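Local coordinates for protein transcriptional regulator, Crp/Fnr family (Eubacterium rectale ATCC 33656, PDB 3DV8) that probably regulates transcription as a Crp/Fnr-family dimer, pairing a cyclic nucleotide-binding type sensor domain with a helix-turn-helix domain expected to bind DNA, at residues A[7-12]-A[122-127]; A[20-25]-A[112-117]; A[146-151]-A[179-184]; A[153-158]-A[168-173]; A[192-195]-A[199-202]. All coordinates share one frame; numbering follows the deposited sequence.

The five contacts fall into two groups on opposite sides of the chain's centre. Contacts 1 and 2, with centres 12 Å apart, tie the N-terminal residues to helices 108-117 and 119-145 beside the cyclic nucleotide-binding type domain, where the second subunit also touches. Contacts 3, 4 and 5 follow later in sequence and have centres 11 to 16 Å apart in the helix-turn-helix domain; contacts 3 and 4 share helix 148-163, contacts 3 and 5 share helix 183-195. Between the groups the centres are 33 to 52 Å apart, and the long helix 119-145 leads from one to the other, the usual two-domain plan of Crp/Fnr regulators.

Contact 1. Residues A[7-12]-A[122-127]; sequences YFPLWN and ANYTNE
Leu10 and Pro9 pack against the ring of Tyr124, the residue that helix 119-145 directs at the N-terminal segment. Leu10 covers one ring face: its CB stands 4.3 Å from the ring centroid of Tyr124, only 7° off the ring normal, a CH-pi contact almost over the centre. The two methyls of Leu10 reach further in toward the root of the ring, CD1 lying 3.8 Å from Tyr124 CB and CD2 3.8 Å from Tyr124 CD2. Pro9 takes the phenol end, where its CG comes 3.9 Å from Tyr124 CZ, the two side chains crossing at about a right angle. With CG anti to the backbone nitrogen (chi1 -177°), the ring of Tyr124 extends from its helix to reach this apolar surface; a tyrosine suits a place where a flat carbon face meets aliphatic groups while the residue stays partly exposed. Further out, Met77 of strand 77-78 touches both Pro9 and Tyr124, and Tyr111 of helix 108-117 touches both Leu10 and Tyr124. On the same helical segment, Asn126 hydrogen-bonds to Ala122 of the second subunit. The contact thus packs the N-terminal segment onto the long helix that, in the Crp/Fnr fold, follows the cyclic nucleotide-binding type domain and forms the dimer interface.

Contact 2. Residues A[20-25]-A[112-117]; sequences KLISDN and KGIMKD
Ile22 and Ile114 share the same side-chain shape: in each, CG1 lies anti to the carbonyl carbon (chi1 -64° and -68°) and chi2 is extended, which carries CD1 out to the end of a straight arm. The two arms cross at about a right angle. The CD1 methyl of Ile114 bears on the outer part of Ile22, 3.6 Å from Ile22 CG1 and 3.7 Å from Ile22 CD1. Leu21 adds a looser apolar touch, its CD2 standing 4.3 Å from Ile114 CG1. Isoleucine suits both buried positions because its long branch bridges two helices whose nearest CA atoms, those of Leu21 and Ile114, are 9.0 Å apart, whereas Leu21 lies at the exposed border. Between the two helices the touching side chains are all aliphatic, and the interaction is hydrophobic. Among its neighbours, Ile22 also packs on Leu14, Leu21 on Ile110 of helix 108-117, and Ile114 on Val121 at the start of helix 119-145, placing the contact where helix 16-23 lies against the short helix that precedes the long one.

Contact 3. Residues A[146-151]-A[179-184]; sequences KSLDKR and LGSHRE
The guanidinium of Arg151 meets Leu179 in two ways: the backbone O of Leu179 lies at its edge, near its plane, and the CD2 methyl of Leu179 lies over one face. At the edge, NH2 of Arg151 donates to Leu179 O over 3.2 Å with an angle of 151° at the hydrogen, and NH1 of Arg151 adds a weak bond to that oxygen at 3.3 Å. The NH2 donor is tilted 25° from the carbonyl plane. A bend in the arginine chain at chi3 (61°) turns the head toward this carbonyl, at the end of helix 172-179, where Gly180 takes positive phi. Arginine suits the site since its forked head can hold one oxygen with two nitrogens while its flat face accepts a methyl. Replacement by a leucine is likely to leave the Leu179 carbonyl without these two donors and the CD2 methyl of Leu179 without the flat group it packs on. Leu148 completes the contact, its CD1 4.2 Å from Leu179 CD1 and its CD2 3.7 Å from Ser181 OG. Arg151 NE has a second partner in Gln142 of helix 119-145, and Leu148 also packs on Val185 and Met189, placing the start of helix 148-163 against the turn between helices 172-179 and 183-195.

Contact 4. Residues A[153-158]-A[168-173]; sequences ASFLLE and LKITHE
This contact belongs to the hydrophobic core of the Crp-like helix-turn-helix domain, where helix 148-163 is covered by the chain that runs from strand 167-168 into helix 172-179. Phe155 and Ile170 come at each other from opposite directions. The CD1 methyl of Ile170 lies at the ring edge, close to the ring plane, 3.6 Å from Phe155 CE2 and 4.0 Å from Phe155 CZ. Ile170 CG1 sits between the backbone nitrogen and the carbonyl carbon (chi1 57°), and chi2 is extended, which sends CD1 straight out to that edge. From the next residue of the helix, Leu156 meets Leu168 at a slant through their branched ends, with Leu156 CD2 3.8 Å from Leu168 CD1. Phenylalanine suits its place because a flat ring can be met at the rim by Ile170 while also meeting the ring of His178, their planes at about 35°. Both Phe155 and Ile170 touch Ile175 of helix 172-179, and Leu156 packs on Phe193 of helix 183-195. Leu168 is held by backbone hydrogen bonds to Ile206, which fixes where its side chain enters. The side chains that meet across the two segments are all apolar, so the contact rests on van der Waals fit and exclusion of water rather than on directional bonds.

Contact 5. Residues A[192-195]-A[199-202]; sequences YFQV and VKLS
Gln194 reaches from the last turn of its helix to the strand and crosses Leu201 obliquely, its amide set against the leucine side chain. With CG anti to the backbone nitrogen (chi1 -169°) and the chain extended beyond it, the amide reaches past Val199 to the backbone of Leu201. There Gln194 OE1 accepts a hydrogen bond from Leu201 N at 3.0 Å; the bond is nearly straight at the hydrogen, 166°, but the donor stands above the amide plane, 66° out of it. The other end of the amide, NE2 of Gln194, lies 3.7 Å from Leu201 CD1. Glutamine suits the place because it combines a long aliphatic arm with an acceptor at the tip; a leucine in its place would probably leave the Leu201 N-H without this acceptor. Nearer the backbone, Gln194 CA makes a CA-H...O contact of 3.3 Å with Val199 O. Phe193 starts toward the strand, its CB touching Val199 CG2 at 3.6 Å, but its ring leads away to pack on Val152, Leu214 and Leu217. Val199, packed in turn on Ile206 and Ile208, is short and branched, which suits a buried place against the end of the helix. Helix 183-195 followed by the hairpin of strands 199-202 and 205-208 is the helix-then-wing order of a winged helix-turn-helix domain, as in Crp relatives.

Contact 1. Residues A[7-12]-A[122-127]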
# COMPACT_ATOMS: atom_id res chain seq x y z
N TYR A 7 -14.41 22.88 4.55
CA TYR A 7 -13.78 21.56 4.76
C TYR A 7 -12.94 21.04 3.58
O TYR A 7 -12.30 19.98 3.69
CB TYR A 7 -14.91 20.52 5.05
CG TYR A 7 -15.70 20.74 6.34
CD1 TYR A 7 -16.56 21.86 6.51
CD2 TYR A 7 -15.64 19.81 7.37
CE1 TYR A 7 -17.29 22.04 7.70
CE2 TYR A 7 -16.37 19.98 8.56
CZ TYR A 7 -17.19 21.09 8.71
OH TYR A 7 -17.89 21.23 9.88
N PHE A 8 -12.95 21.77 2.47
CA PHE A 8 -12.26 21.41 1.23
C PHE A 8 -11.09 22.40 1.05
O PHE A 8 -11.31 23.55 0.64
CB PHE A 8 -13.30 21.49 0.09
CG PHE A 8 -12.82 21.02 -1.25
CD1 PHE A 8 -12.36 19.71 -1.43
CD2 PHE A 8 -12.91 21.85 -2.37
CE1 PHE A 8 -11.94 19.26 -2.69
CE2 PHE A 8 -12.51 21.41 -3.64
CZ PHE A 8 -12.02 20.11 -3.80
N PRO A 9 -9.84 21.97 1.39
CA PRO A 9 -8.66 22.88 1.34
C PRO A 9 -8.21 23.28 -0.08
O PRO A 9 -7.52 24.29 -0.23
CB PRO A 9 -7.58 22.08 2.07
CG PRO A 9 -7.91 20.69 1.82
CD PRO A 9 -9.42 20.60 1.76
N LEU A 10 -8.58 22.49 -1.08
CA LEU A 10 -8.31 22.78 -2.50
C LEU A 10 -9.16 23.97 -3.05
O LEU A 10 -8.81 24.53 -4.08
CB LEU A 10 -8.58 21.52 -3.32
CG LEU A 10 -8.32 21.45 -4.82
CD1 LEU A 10 -6.86 21.76 -5.16
CD2 LEU A 10 -8.72 20.06 -5.30
N TRP A 11 -10.25 24.32 -2.35
CA TRP A 11 -11.18 25.41 -2.73
C TRP A 11 -10.54 26.76 -3.07
O TRP A 11 -10.92 27.39 -4.05
CB TRP A 11 -12.23 25.63 -1.63
CG TRP A 11 -13.34 26.56 -2.03
CD1 TRP A 11 -13.42 27.91 -1.78
CD2 TRP A 11 -14.52 26.23 -2.78
NE1 TRP A 11 -14.58 28.43 -2.31
CE2 TRP A 11 -15.27 27.42 -2.93
CE3 TRP A 11 -15.01 25.03 -3.33
CZ2 TRP A 11 -16.50 27.45 -3.60
CZ3 TRP A 11 -16.23 25.06 -4.01
CH2 TRP A 11 -16.97 26.27 -4.14
N ASN A 12 -9.59 27.19 -2.23
CA ASN A 12 -8.87 28.47 -2.46
C ASN A 12 -7.98 28.42 -3.70
O ASN A 12 -7.73 29.46 -4.30
CB ASN A 12 -8.03 28.86 -1.24
CG ASN A 12 -8.88 29.17 -0.03
OD1 ASN A 12 -8.92 28.40 0.93
ND2 ASN A 12 -9.61 30.27 -0.10
N ALA A 122 -4.66 18.04 -9.93
CA ALA A 122 -3.92 16.80 -10.23
C ALA A 122 -2.90 16.48 -9.12
O ALA A 122 -2.86 15.36 -8.62
CB ALA A 122 -3.21 16.91 -11.55
N ASN A 123 -2.09 17.48 -8.76
CA ASN A 123 -1.10 17.36 -7.67
C ASN A 123 -1.76 17.16 -6.30
O ASN A 123 -1.22 16.46 -5.46
CB ASN A 123 -0.14 18.56 -7.61
CG ASN A 123 0.91 18.54 -8.73
OD1 ASN A 123 0.64 18.11 -9.84
ND2 ASN A 123 2.10 19.04 -8.42
N TYR A 124 -2.91 17.79 -6.08
CA TYR A 124 -3.64 17.59 -4.83
C TYR A 124 -4.10 16.12 -4.70
O TYR A 124 -4.02 15.54 -3.61
CB TYR A 124 -4.82 18.57 -4.71
CG TYR A 124 -5.52 18.41 -3.38
CD1 TYR A 124 -4.98 19.00 -2.22
CD2 TYR A 124 -6.68 17.64 -3.27
CE1 TYR A 124 -5.60 18.83 -0.97
CE2 TYR A 124 -7.30 17.47 -2.04
CZ TYR A 124 -6.76 18.07 -0.90
OH TYR A 124 -7.38 17.90 0.31
N THR A 125 -4.58 15.53 -5.80
CA THR A 125 -5.00 14.13 -5.81
C THR A 125 -3.81 13.18 -5.54
O THR A 125 -4.01 12.14 -4.90
CB THR A 125 -5.74 13.76 -7.11
OG1 THR A 125 -6.80 14.70 -7.33
CG2 THR A 125 -6.34 12.38 -7.03
N ASN A 126 -2.60 13.54 -6.01
CA ASN A 126 -1.35 12.80 -5.71
C ASN A 126 -1.09 12.77 -4.22
O ASN A 126 -0.82 11.71 -3.66
CB ASN A 126 -0.10 13.44 -6.37
CG ASN A 126 0.04 13.07 -7.82
OD1 ASN A 126 0.36 11.93 -8.14
ND2 ASN A 126 -0.13 14.04 -8.72
N GLU A 127 -1.16 13.96 -3.61
CA GLU A 127 -0.96 14.11 -2.15
C GLU A 127 -2.01 13.33 -1.35
O GLU A 127 -1.70 12.79 -0.29
CB GLU A 127 -0.92 15.60 -1.73
CG GLU A 127 0.21 16.46 -2.38
CD GLU A 127 1.65 15.92 -2.22
OE1 GLU A 127 1.94 15.20 -1.23
OE2 GLU A 127 2.51 16.25 -3.08

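Contact 2. Residues A[20-25]-A[112-117]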
# COMPACT_ATOMS: atom_id res chain seq x y z
N LYS A 20 -17.64 26.71 -9.37
CA LYS A 20 -19.06 26.64 -9.74
C LYS A 20 -19.51 25.23 -10.15
O LYS A 20 -20.61 24.80 -9.77
CB LYS A 20 -19.37 27.60 -10.89
CG LYS A 20 -20.82 28.01 -10.90
CD LYS A 20 -21.33 28.34 -12.28
CE LYS A 20 -22.72 28.93 -12.15
NZ LYS A 20 -23.49 28.68 -13.33
N LEU A 21 -18.67 24.53 -10.92
CA LEU A 21 -18.98 23.18 -11.41
C LEU A 21 -19.12 22.18 -10.26
O LEU A 21 -20.01 21.34 -10.29
CB LEU A 21 -17.93 22.69 -12.41
CG LEU A 21 -18.23 21.40 -13.18
CD1 LEU A 21 -19.46 21.55 -14.06
CD2 LEU A 21 -17.03 21.01 -14.04
N ILE A 22 -18.24 22.30 -9.26
CA ILE A 22 -18.27 21.43 -8.07
C ILE A 22 -19.46 21.81 -7.18
O ILE A 22 -20.23 20.94 -6.77
CB ILE A 22 -16.95 21.51 -7.25
CG1 ILE A 22 -15.77 20.97 -8.07
CG2 ILE A 22 -17.08 20.72 -5.94
CD1 ILE A 22 -14.43 21.17 -7.41
N SER A 23 -19.59 23.11 -6.88
CA SER A 23 -20.67 23.65 -6.03
C SER A 23 -22.07 23.28 -6.53
O SER A 23 -22.90 22.83 -5.74
CB SER A 23 -20.54 25.17 -5.92
OG SER A 23 -21.53 25.74 -5.10
N ASP A 24 -22.31 23.44 -7.82
CA ASP A 24 -23.63 23.13 -8.41
C ASP A 24 -23.92 21.64 -8.58
O ASP A 24 -25.07 21.28 -8.83
CB ASP A 24 -23.80 23.86 -9.74
CG ASP A 24 -23.85 25.38 -9.59
OD1 ASP A 24 -23.98 25.88 -8.46
OD2 ASP A 24 -23.79 26.08 -10.63
N ASN A 25 -22.90 20.79 -8.48
CA ASN A 25 -23.05 19.33 -8.55
C ASN A 25 -22.74 18.56 -7.25
O ASN A 25 -22.63 17.34 -7.27
CB ASN A 25 -22.24 18.80 -9.73
CG ASN A 25 -22.77 19.30 -11.07
OD1 ASN A 25 -22.06 19.99 -11.81
ND2 ASN A 25 -24.01 18.97 -11.38
N LYS A 112 -12.83 14.18 -12.34
CA LYS A 112 -11.93 13.69 -13.42
C LYS A 112 -11.67 14.77 -14.48
O LYS A 112 -10.52 14.94 -14.90
CB LYS A 112 -12.55 12.45 -14.11
CG LYS A 112 -11.62 11.71 -15.08
CD LYS A 112 -12.40 10.66 -15.84
CE LYS A 112 -11.48 9.87 -16.74
NZ LYS A 112 -12.27 9.08 -17.73
N GLY A 113 -12.73 15.46 -14.90
CA GLY A 113 -12.66 16.55 -15.89
C GLY A 113 -11.78 17.71 -15.45
O GLY A 113 -10.95 18.16 -16.23
N ILE A 114 -11.97 18.18 -14.22
CA ILE A 114 -11.17 19.26 -13.60
C ILE A 114 -9.69 18.84 -13.46
O ILE A 114 -8.78 19.64 -13.67
CB ILE A 114 -11.74 19.67 -12.19
CG1 ILE A 114 -13.11 20.35 -12.33
CG2 ILE A 114 -10.79 20.62 -11.44
CD1 ILE A 114 -13.80 20.65 -11.02
N MSE A 115 -9.50 17.58 -13.10
CA MSE A 115 -8.17 16.96 -12.89
C MSE A 115 -7.34 16.89 -14.20
O MSE A 115 -6.11 17.04 -14.16
CB MSE A 115 -8.37 15.57 -12.30
CG MSE A 115 -7.26 15.01 -11.49
SE MSE A 115 -7.65 13.15 -10.94
CE MSE A 115 -9.38 13.11 -10.88
N LYS A 116 -8.02 16.66 -15.32
CA LYS A 116 -7.40 16.59 -16.66
C LYS A 116 -6.70 17.90 -17.04
O LYS A 116 -5.61 17.87 -17.58
CB LYS A 116 -8.47 16.21 -17.71
CG LYS A 116 -8.04 16.11 -19.19
CD LYS A 116 -9.27 15.80 -20.07
CE LYS A 116 -8.96 15.74 -21.57
NZ LYS A 116 -8.49 17.04 -22.12
N ASP A 117 -7.34 19.04 -16.71
CA ASP A 117 -6.84 20.39 -17.05
C ASP A 117 -6.07 21.14 -15.97
O ASP A 117 -5.33 22.05 -16.30
CB ASP A 117 -8.01 21.29 -17.47
CG ASP A 117 -8.73 20.82 -18.72
OD1 ASP A 117 -8.16 20.03 -19.51
OD2 ASP A 117 -9.87 21.26 -18.92

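Contact 3. Residues A[146-151]-A[179-184]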
# COMPACT_ATOMS: atom_id res chain seq x y z
N LYS A 146 4.91 -6.39 14.01
CA LYS A 146 4.25 -6.49 15.32
C LYS A 146 3.32 -7.70 15.47
O LYS A 146 2.45 -7.92 14.65
CB LYS A 146 3.57 -5.15 15.66
CG LYS A 146 4.63 -4.05 15.96
CD LYS A 146 4.03 -2.70 16.38
CE LYS A 146 5.10 -1.76 16.97
NZ LYS A 146 5.65 -2.24 18.30
N SER A 147 3.54 -8.48 16.54
CA SER A 147 2.72 -9.66 16.88
C SER A 147 1.27 -9.27 17.27
O SER A 147 1.01 -8.12 17.62
CB SER A 147 3.37 -10.46 18.01
OG SER A 147 3.72 -9.62 19.08
N LEU A 148 0.37 -10.26 17.21
CA LEU A 148 -1.08 -10.04 17.39
C LEU A 148 -1.46 -9.40 18.73
O LEU A 148 -2.33 -8.53 18.74
CB LEU A 148 -1.88 -11.33 17.13
CG LEU A 148 -3.41 -11.22 17.01
CD1 LEU A 148 -3.88 -10.29 15.90
CD2 LEU A 148 -3.99 -12.61 16.80
N ASP A 149 -0.81 -9.81 19.82
CA ASP A 149 -1.03 -9.19 21.14
C ASP A 149 -0.77 -7.67 21.10
O ASP A 149 -1.56 -6.89 21.65
CB ASP A 149 -0.20 -9.87 22.27
CG ASP A 149 1.32 -9.81 22.05
OD1 ASP A 149 1.77 -9.84 20.88
OD2 ASP A 149 2.06 -9.78 23.05
N LYS A 150 0.29 -7.25 20.41
CA LYS A 150 0.63 -5.83 20.28
C LYS A 150 -0.37 -5.06 19.43
O LYS A 150 -0.72 -3.93 19.75
CB LYS A 150 2.05 -5.65 19.76
CG LYS A 150 3.09 -6.20 20.72
CD LYS A 150 4.50 -5.74 20.41
CE LYS A 150 5.33 -6.74 19.67
NZ LYS A 150 5.81 -7.86 20.56
N ARG A 151 -0.86 -5.71 18.37
CA ARG A 151 -1.83 -5.11 17.45
C ARG A 151 -3.22 -4.97 18.08
O ARG A 151 -3.91 -3.99 17.83
CB ARG A 151 -1.88 -5.89 16.13
CG ARG A 151 -0.53 -5.84 15.41
CD ARG A 151 -0.47 -6.62 14.13
NE ARG A 151 -1.43 -6.11 13.16
CZ ARG A 151 -2.40 -6.80 12.54
NH1 ARG A 151 -2.53 -8.12 12.64
NH2 ARG A 151 -3.20 -6.13 11.70
N LEU A 179 -8.38 -6.33 12.26
CA LEU A 179 -7.01 -6.82 12.23
C LEU A 179 -6.65 -7.93 11.23
O LEU A 179 -5.48 -8.27 11.11
CB LEU A 179 -6.64 -7.30 13.65
CG LEU A 179 -6.81 -6.31 14.81
CD1 LEU A 179 -6.44 -6.99 16.11
CD2 LEU A 179 -5.99 -5.04 14.62
N GLY A 180 -7.62 -8.49 10.50
CA GLY A 180 -7.32 -9.62 9.62
C GLY A 180 -7.11 -10.92 10.37
O GLY A 180 -6.33 -11.76 9.91
N SER A 181 -7.79 -11.10 11.51
CA SER A 181 -7.69 -12.30 12.34
C SER A 181 -9.05 -13.04 12.37
O SER A 181 -9.98 -12.65 11.66
CB SER A 181 -7.25 -11.91 13.75
OG SER A 181 -6.93 -13.06 14.52
N HIS A 182 -9.12 -14.13 13.14
CA HIS A 182 -10.36 -14.91 13.34
C HIS A 182 -10.88 -14.61 14.74
O HIS A 182 -10.09 -14.40 15.65
CB HIS A 182 -10.11 -16.41 13.14
CG HIS A 182 -11.35 -17.26 13.19
ND1 HIS A 182 -11.71 -17.99 14.30
CD2 HIS A 182 -12.30 -17.50 12.25
CE1 HIS A 182 -12.84 -18.64 14.05
NE2 HIS A 182 -13.21 -18.36 12.82
N ARG A 183 -12.21 -14.60 14.90
CA ARG A 183 -12.90 -14.30 16.18
C ARG A 183 -12.36 -15.11 17.38
O ARG A 183 -12.10 -14.55 18.45
CB ARG A 183 -14.41 -14.58 16.07
CG ARG A 183 -15.25 -14.13 17.29
CD ARG A 183 -16.45 -15.02 17.55
NE ARG A 183 -16.03 -16.39 17.91
CZ ARG A 183 -15.70 -16.83 19.13
NH1 ARG A 183 -15.73 -16.05 20.21
NH2 ARG A 183 -15.32 -18.11 19.28
N GLU A 184 -12.23 -16.42 17.18
CA GLU A 184 -11.72 -17.36 18.19
C GLU A 184 -10.33 -16.95 18.70
O GLU A 184 -10.08 -17.03 19.90
CB GLU A 184 -11.73 -18.80 17.63
CG GLU A 184 -11.30 -19.89 18.62
CD GLU A 184 -12.31 -20.17 19.74
OE1 GLU A 184 -13.34 -20.83 19.45
OE2 GLU A 184 -12.05 -19.80 20.92

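Contact 4. Residues A[153-158]-A[168-173]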
# COMPACT_ATOMS: atom_id res chain seq x y z
N ALA A 153 -3.64 -4.72 21.42
CA ALA A 153 -3.33 -3.64 22.36
C ALA A 153 -3.40 -2.26 21.68
O ALA A 153 -4.00 -1.31 22.21
CB ALA A 153 -1.95 -3.84 22.95
N SER A 154 -2.82 -2.17 20.49
CA SER A 154 -2.84 -0.94 19.69
C SER A 154 -4.25 -0.52 19.25
O SER A 154 -4.58 0.67 19.27
CB SER A 154 -1.94 -1.12 18.45
OG SER A 154 -1.82 0.09 17.75
N PHE A 155 -5.06 -1.50 18.85
CA PHE A 155 -6.44 -1.25 18.43
C PHE A 155 -7.30 -0.77 19.61
O PHE A 155 -8.07 0.20 19.46
CB PHE A 155 -7.07 -2.47 17.76
CG PHE A 155 -8.53 -2.30 17.48
CD1 PHE A 155 -8.94 -1.64 16.33
CD2 PHE A 155 -9.49 -2.73 18.41
CE1 PHE A 155 -10.31 -1.43 16.07
CE2 PHE A 155 -10.87 -2.52 18.18
CZ PHE A 155 -11.28 -1.89 17.00
N LEU A 156 -7.21 -1.46 20.75
CA LEU A 156 -7.98 -1.08 21.95
C LEU A 156 -7.70 0.37 22.38
O LEU A 156 -8.62 1.07 22.76
CB LEU A 156 -7.74 -2.06 23.11
CG LEU A 156 -8.21 -3.51 22.93
CD1 LEU A 156 -7.82 -4.34 24.17
CD2 LEU A 156 -9.71 -3.62 22.64
N LEU A 157 -6.44 0.80 22.26
CA LEU A 157 -6.04 2.20 22.54
C LEU A 157 -6.60 3.18 21.48
O LEU A 157 -6.94 4.32 21.81
CB LEU A 157 -4.51 2.32 22.65
CG LEU A 157 -3.89 1.62 23.87
CD1 LEU A 157 -2.41 1.42 23.70
CD2 LEU A 157 -4.20 2.38 25.17
N GLU A 158 -6.70 2.75 20.22
CA GLU A 158 -7.28 3.60 19.17
C GLU A 158 -8.77 3.79 19.40
O GLU A 158 -9.23 4.93 19.40
CB GLU A 158 -7.06 3.04 17.76
CG GLU A 158 -7.46 4.03 16.62
CD GLU A 158 -7.46 3.40 15.23
OE1 GLU A 158 -6.93 2.29 15.03
OE2 GLU A 158 -7.99 4.05 14.31
N LEU A 168 -15.56 -0.13 25.60
CA LEU A 168 -15.88 -0.42 24.19
C LEU A 168 -17.06 -1.39 24.12
O LEU A 168 -17.04 -2.43 24.79
CB LEU A 168 -14.67 -1.01 23.46
CG LEU A 168 -13.41 -0.14 23.40
CD1 LEU A 168 -12.35 -0.82 22.56
CD2 LEU A 168 -13.68 1.28 22.86
N LYS A 169 -18.08 -1.05 23.32
CA LYS A 169 -19.27 -1.89 23.11
C LYS A 169 -19.19 -2.52 21.71
O LYS A 169 -19.99 -2.23 20.84
CB LYS A 169 -20.56 -1.07 23.31
CG LYS A 169 -20.77 -0.50 24.73
CD LYS A 169 -21.61 0.79 24.71
CE LYS A 169 -21.76 1.43 26.08
NZ LYS A 169 -22.73 0.71 26.94
N ILE A 170 -18.17 -3.34 21.49
CA ILE A 170 -17.94 -4.08 20.23
C ILE A 170 -17.76 -5.61 20.43
O ILE A 170 -17.44 -6.11 21.52
CB ILE A 170 -16.76 -3.51 19.39
CG1 ILE A 170 -15.44 -3.51 20.18
CG2 ILE A 170 -17.09 -2.09 18.86
CD1 ILE A 170 -14.28 -2.93 19.39
N THR A 171 -18.00 -6.33 19.34
CA THR A 171 -17.89 -7.78 19.32
C THR A 171 -16.46 -8.17 19.00
O THR A 171 -15.66 -7.37 18.49
CB THR A 171 -18.79 -8.40 18.23
OG1 THR A 171 -18.34 -7.95 16.94
CG2 THR A 171 -20.28 -8.04 18.45
N HIS A 172 -16.18 -9.44 19.27
CA HIS A 172 -14.87 -10.02 18.99
C HIS A 172 -14.68 -10.15 17.46
O HIS A 172 -13.55 -10.05 16.99
CB HIS A 172 -14.75 -11.35 19.71
CG HIS A 172 -14.76 -11.23 21.21
ND1 HIS A 172 -14.31 -12.23 22.04
CD2 HIS A 172 -15.10 -10.19 22.02
CE1 HIS A 172 -14.42 -11.83 23.30
NE2 HIS A 172 -14.90 -10.60 23.31
N GLU A 173 -15.79 -10.34 16.73
CA GLU A 173 -15.82 -10.38 15.25
C GLU A 173 -15.32 -9.06 14.64
O GLU A 173 -14.53 -9.08 13.71
CB GLU A 173 -17.24 -10.67 14.68
CG GLU A 173 -17.87 -12.09 14.89
CD GLU A 173 -18.51 -12.33 16.27
OE1 GLU A 173 -18.21 -11.58 17.22
OE2 GLU A 173 -19.30 -13.29 16.41

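Contact 5. Residues A[192-195]-A[199-202]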
# COMPACT_ATOMS: atom_id res chain seq x y z
N TYR A 192 -6.64 -13.70 27.62
CA TYR A 192 -5.25 -13.58 28.10
C TYR A 192 -5.02 -12.18 28.71
O TYR A 192 -4.38 -12.05 29.76
CB TYR A 192 -4.24 -13.88 26.97
CG TYR A 192 -2.83 -13.42 27.24
CD1 TYR A 192 -2.04 -14.04 28.23
CD2 TYR A 192 -2.26 -12.38 26.50
CE1 TYR A 192 -0.72 -13.59 28.48
CE2 TYR A 192 -0.95 -11.93 26.74
CZ TYR A 192 -0.19 -12.54 27.73
OH TYR A 192 1.09 -12.09 27.95
N PHE A 193 -5.56 -11.15 28.05
CA PHE A 193 -5.52 -9.75 28.52
C PHE A 193 -6.29 -9.60 29.85
O PHE A 193 -5.82 -8.89 30.75
CB PHE A 193 -6.11 -8.79 27.46
CG PHE A 193 -5.15 -8.41 26.34
CD1 PHE A 193 -4.12 -9.27 25.89
CD2 PHE A 193 -5.34 -7.20 25.65
CE1 PHE A 193 -3.27 -8.89 24.84
CE2 PHE A 193 -4.50 -6.82 24.59
CZ PHE A 193 -3.47 -7.66 24.19
N GLN A 194 -7.44 -10.27 29.95
CA GLN A 194 -8.25 -10.25 31.19
C GLN A 194 -7.53 -10.96 32.35
O GLN A 194 -7.54 -10.45 33.48
CB GLN A 194 -9.65 -10.86 31.00
CG GLN A 194 -10.60 -10.61 32.21
CD GLN A 194 -12.02 -11.13 32.02
OE1 GLN A 194 -12.97 -10.50 32.46
NE2 GLN A 194 -12.16 -12.27 31.37
N VAL A 195 -6.92 -12.11 32.06
CA VAL A 195 -6.09 -12.84 33.04
C VAL A 195 -4.90 -11.96 33.49
O VAL A 195 -4.57 -11.94 34.67
CB VAL A 195 -5.66 -14.23 32.49
CG1 VAL A 195 -4.54 -14.85 33.32
CG2 VAL A 195 -6.87 -15.15 32.43
N VAL A 199 -7.67 -5.75 30.62
CA VAL A 199 -9.08 -5.47 30.29
C VAL A 199 -10.03 -6.30 31.15
O VAL A 199 -9.60 -7.25 31.80
CB VAL A 199 -9.39 -5.82 28.80
CG1 VAL A 199 -8.51 -5.03 27.87
CG2 VAL A 199 -9.23 -7.32 28.53
N LYS A 200 -11.30 -5.89 31.17
CA LYS A 200 -12.39 -6.63 31.81
C LYS A 200 -13.38 -6.99 30.69
O LYS A 200 -13.73 -6.13 29.87
CB LYS A 200 -13.08 -5.80 32.88
CG LYS A 200 -14.15 -6.56 33.65
CD LYS A 200 -14.81 -5.74 34.74
CE LYS A 200 -15.60 -4.56 34.20
NZ LYS A 200 -16.40 -3.86 35.25
N LEU A 201 -13.81 -8.25 30.66
CA LEU A 201 -14.76 -8.75 29.66
C LEU A 201 -16.09 -9.02 30.33
O LEU A 201 -16.13 -9.66 31.38
CB LEU A 201 -14.23 -10.02 28.99
CG LEU A 201 -12.87 -9.89 28.29
CD1 LEU A 201 -12.39 -11.26 27.84
CD2 LEU A 201 -12.96 -8.91 27.12
N SER A 202 -17.17 -8.50 29.74
CA SER A 202 -18.53 -8.71 30.25
C SER A 202 -19.52 -8.65 29.08
O SER A 202 -19.11 -8.38 27.94
CB SER A 202 -18.87 -7.72 31.36
OG SER A 202 -18.95 -6.38 30.90